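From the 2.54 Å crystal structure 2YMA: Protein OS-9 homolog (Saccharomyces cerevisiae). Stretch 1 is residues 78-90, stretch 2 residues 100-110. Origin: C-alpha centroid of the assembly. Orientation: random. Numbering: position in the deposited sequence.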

# COMPACT_ATOMS: atom_id res chain seq x y z
N ILE A 78 4.71 14.83 11.50
CA ILE A 78 5.30 13.63 12.08
C ILE A 78 4.21 12.62 12.46
O ILE A 78 3.19 12.99 13.06
CB ILE A 78 6.19 13.96 13.32
CG1 ILE A 78 7.47 14.67 12.87
CG2 ILE A 78 6.59 12.71 14.08
CD1 ILE A 78 8.41 13.74 12.12
N LEU A 79 4.43 11.36 12.11
CA LEU A 79 3.54 10.28 12.50
C LEU A 79 3.48 10.15 14.02
O LEU A 79 4.44 9.72 14.65
CB LEU A 79 4.02 8.96 11.88
CG LEU A 79 3.03 7.79 11.87
CD1 LEU A 79 1.75 8.22 11.22
CD2 LEU A 79 3.61 6.61 11.13
N GLN A 80 2.34 10.53 14.59
CA GLN A 80 2.16 10.50 16.03
C GLN A 80 1.18 9.42 16.44
O GLN A 80 0.27 9.08 15.68
CB GLN A 80 1.65 11.86 16.52
N PRO A 81 1.35 8.84 17.64
CA PRO A 81 0.41 7.87 18.19
C PRO A 81 -1.02 8.36 18.05
O PRO A 81 -1.27 9.56 18.18
CB PRO A 81 0.81 7.80 19.66
CG PRO A 81 2.28 8.03 19.63
CD PRO A 81 2.52 9.03 18.53
N GLY A 82 -1.95 7.45 17.79
CA GLY A 82 -3.33 7.83 17.51
C GLY A 82 -3.59 7.82 16.02
O GLY A 82 -4.72 7.58 15.58
N ASP A 83 -2.55 8.08 15.24
CA ASP A 83 -2.64 8.01 13.78
C ASP A 83 -2.69 6.55 13.30
O ASP A 83 -2.32 5.63 14.03
CB ASP A 83 -1.45 8.73 13.13
CG ASP A 83 -1.45 10.24 13.41
OD1 ASP A 83 -2.51 10.78 13.79
OD2 ASP A 83 -0.39 10.88 13.22
N SER A 84 -3.18 6.35 12.09
CA SER A 84 -3.23 5.03 11.46
C SER A 84 -2.84 5.19 10.00
O SER A 84 -3.03 6.26 9.42
CB SER A 84 -4.63 4.41 11.57
OG SER A 84 -5.58 5.18 10.86
N CYS A 85 -2.30 4.14 9.39
CA CYS A 85 -1.76 4.29 8.04
C CYS A 85 -1.43 2.97 7.40
O CYS A 85 -1.44 1.93 8.06
CB CYS A 85 -0.47 5.12 8.09
SG CYS A 85 0.90 4.26 8.94
N VAL A 86 -1.13 3.02 6.10
CA VAL A 86 -0.49 1.93 5.41
C VAL A 86 0.80 2.48 4.81
O VAL A 86 0.78 3.36 3.92
CB VAL A 86 -1.36 1.32 4.29
CG1 VAL A 86 -0.54 0.32 3.48
CG2 VAL A 86 -2.54 0.63 4.90
N TRP A 87 1.92 1.97 5.31
CA TRP A 87 3.25 2.48 4.97
C TRP A 87 4.04 1.34 4.34
O TRP A 87 4.02 0.21 4.84
CB TRP A 87 3.93 2.99 6.25
CG TRP A 87 5.33 3.58 6.08
CD1 TRP A 87 5.65 4.88 5.76
CD2 TRP A 87 6.58 2.89 6.25
NE1 TRP A 87 7.02 5.03 5.71
CE2 TRP A 87 7.61 3.83 6.01
CE3 TRP A 87 6.92 1.57 6.57
CZ2 TRP A 87 8.97 3.48 6.08
CZ3 TRP A 87 8.27 1.23 6.65
CH2 TRP A 87 9.28 2.18 6.40
N LEU A 88 4.71 1.62 3.22
CA LEU A 88 5.42 0.57 2.47
C LEU A 88 6.85 0.96 2.24
O LEU A 88 7.16 2.13 2.04
CB LEU A 88 4.83 0.39 1.06
CG LEU A 88 3.38 0.22 0.67
CD1 LEU A 88 2.56 1.44 1.07
CD2 LEU A 88 3.36 0.02 -0.83
N ALA A 89 7.73 -0.03 2.20
CA ALA A 89 9.13 0.20 1.91
C ALA A 89 9.78 -1.04 1.32
O ALA A 89 9.46 -2.18 1.72
CB ALA A 89 9.87 0.64 3.19
N GLU A 90 10.68 -0.83 0.36
CA GLU A 90 11.51 -1.91 -0.14
C GLU A 90 12.45 -2.36 0.97
O GLU A 90 13.00 -1.54 1.72
CB GLU A 90 12.35 -1.47 -1.34
CG GLU A 90 11.57 -1.02 -2.56
CD GLU A 90 12.47 -0.74 -3.75
OE1 GLU A 90 13.65 -1.14 -3.72
OE2 GLU A 90 11.99 -0.11 -4.72
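Stretch 2, residues 100-110: TTLSLNILNSQ

Stretch 2 runs as an extended strand from Thr100 to Ile106, antiparallel to strand 84-90, with 177° between their directions and 4.7 Å between axes at closest approach. Thr101 sits opposite Glu90 as a non-hydrogen-bonded pair, CA to CA 4.6 Å, its side chain on the sheet face shared with Ser103 and Asn105. Leu102 then closes a two-bond ring with Ala89: Leu102 N to Ala89 O is 2.8 Å, Ala89 N to Leu102 O 3.1 Å. Its CD1 reaches the edge of the indole, 4.1 Å from Trp87 CZ3. Ser103 pairs with Leu88 without hydrogen bonds, at a CA-CA distance of 4.8 Å. Leu104 repeats the ring with Trp87, Leu104 N to Trp87 O at 2.8 Å and Trp87 N to Leu104 O at 2.9 Å, and lays its CB 4.0 Å from Trp87 CE3, again at the ring edge. Asn105 faces Val86, its OD1 3.8 Å from Val86 CG2. Ile106 forms the last ring, with Ile106 N 2.9 Å from Cys85 O and Cys85 N 3.0 Å from Ile106 O; its CD1 packs 3.8 Å from Cys85 SG and 4.1 Å from Leu79 CD2. Beyond it the chain leaves strand geometry, yet Ser109 CB still approaches Gly82 N at 3.6 Å. The rule is alternation: apolar side chains cover the Trp87 face wherever the backbone bonds pair.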

# COMPACT_ATOMS: atom_id res chain seq x y z
N THR A 100 12.18 -8.00 -0.54
CA THR A 100 10.74 -8.05 -0.36
C THR A 100 10.23 -6.64 -0.12
O THR A 100 11.01 -5.71 0.10
CB THR A 100 10.32 -8.91 0.86
OG1 THR A 100 8.91 -9.16 0.81
CG2 THR A 100 10.67 -8.21 2.19
N THR A 101 8.92 -6.47 -0.17
CA THR A 101 8.32 -5.21 0.21
C THR A 101 7.69 -5.39 1.59
O THR A 101 7.01 -6.39 1.86
CB THR A 101 7.29 -4.72 -0.86
OG1 THR A 101 8.00 -4.27 -2.03
CG2 THR A 101 6.46 -3.58 -0.33
N LEU A 102 7.97 -4.45 2.48
CA LEU A 102 7.39 -4.47 3.81
C LEU A 102 6.12 -3.62 3.79
O LEU A 102 6.13 -2.47 3.36
CB LEU A 102 8.38 -3.93 4.85
CG LEU A 102 8.17 -4.11 6.36
CD1 LEU A 102 7.69 -2.84 6.97
CD2 LEU A 102 7.22 -5.24 6.72
N SER A 103 5.03 -4.21 4.23
CA SER A 103 3.79 -3.49 4.42
C SER A 103 3.55 -3.32 5.91
O SER A 103 3.48 -4.30 6.65
CB SER A 103 2.62 -4.26 3.78
OG SER A 103 1.37 -3.66 4.08
N LEU A 104 3.40 -2.07 6.35
CA LEU A 104 3.14 -1.76 7.76
C LEU A 104 1.78 -1.10 7.88
O LEU A 104 1.55 -0.02 7.34
CB LEU A 104 4.22 -0.81 8.32
CG LEU A 104 3.86 -0.21 9.69
CD1 LEU A 104 3.65 -1.31 10.74
CD2 LEU A 104 4.91 0.79 10.13
N ASN A 105 0.88 -1.76 8.60
CA ASN A 105 -0.49 -1.29 8.69
C ASN A 105 -0.79 -0.92 10.13
O ASN A 105 -1.11 -1.78 10.95
CB ASN A 105 -1.48 -2.33 8.17
CG ASN A 105 -2.94 -1.83 8.17
OD1 ASN A 105 -3.22 -0.64 8.37
ND2 ASN A 105 -3.87 -2.75 7.93
N ILE A 106 -0.66 0.36 10.42
CA ILE A 106 -0.91 0.81 11.77
C ILE A 106 -2.40 1.06 11.95
O ILE A 106 -3.01 1.83 11.21
CB ILE A 106 -0.09 2.04 12.08
CG1 ILE A 106 1.39 1.70 11.95
CG2 ILE A 106 -0.44 2.57 13.46
CD1 ILE A 106 2.31 2.85 12.23
N LEU A 107 -2.97 0.36 12.92
CA LEU A 107 -4.41 0.33 13.08
C LEU A 107 -4.86 1.34 14.12
O LEU A 107 -5.90 1.98 13.96
CB LEU A 107 -4.83 -1.08 13.47
CG LEU A 107 -4.31 -2.09 12.44
CD1 LEU A 107 -4.24 -3.48 13.02
CD2 LEU A 107 -5.18 -2.07 11.19
N ASN A 108 -4.05 1.48 15.16
CA ASN A 108 -4.26 2.44 16.23
C ASN A 108 -2.96 2.56 17.03
O ASN A 108 -1.94 2.00 16.63
CB ASN A 108 -5.40 2.00 17.14
CG ASN A 108 -5.28 0.54 17.56
OD1 ASN A 108 -4.24 0.10 18.08
ND2 ASN A 108 -6.34 -0.22 17.32
N SER A 109 -3.00 3.27 18.15
CA SER A 109 -1.79 3.50 18.94
C SER A 109 -1.20 2.23 19.58
O SER A 109 -0.08 2.26 20.09
CB SER A 109 -2.03 4.57 20.01
OG SER A 109 -3.20 4.29 20.75
N GLN A 110 -1.95 1.13 19.53
CA GLN A 110 -1.55 -0.10 20.22
C GLN A 110 -1.13 -1.27 19.31
O GLN A 110 -0.32 -2.10 19.71
CB GLN A 110 -2.66 -0.56 21.18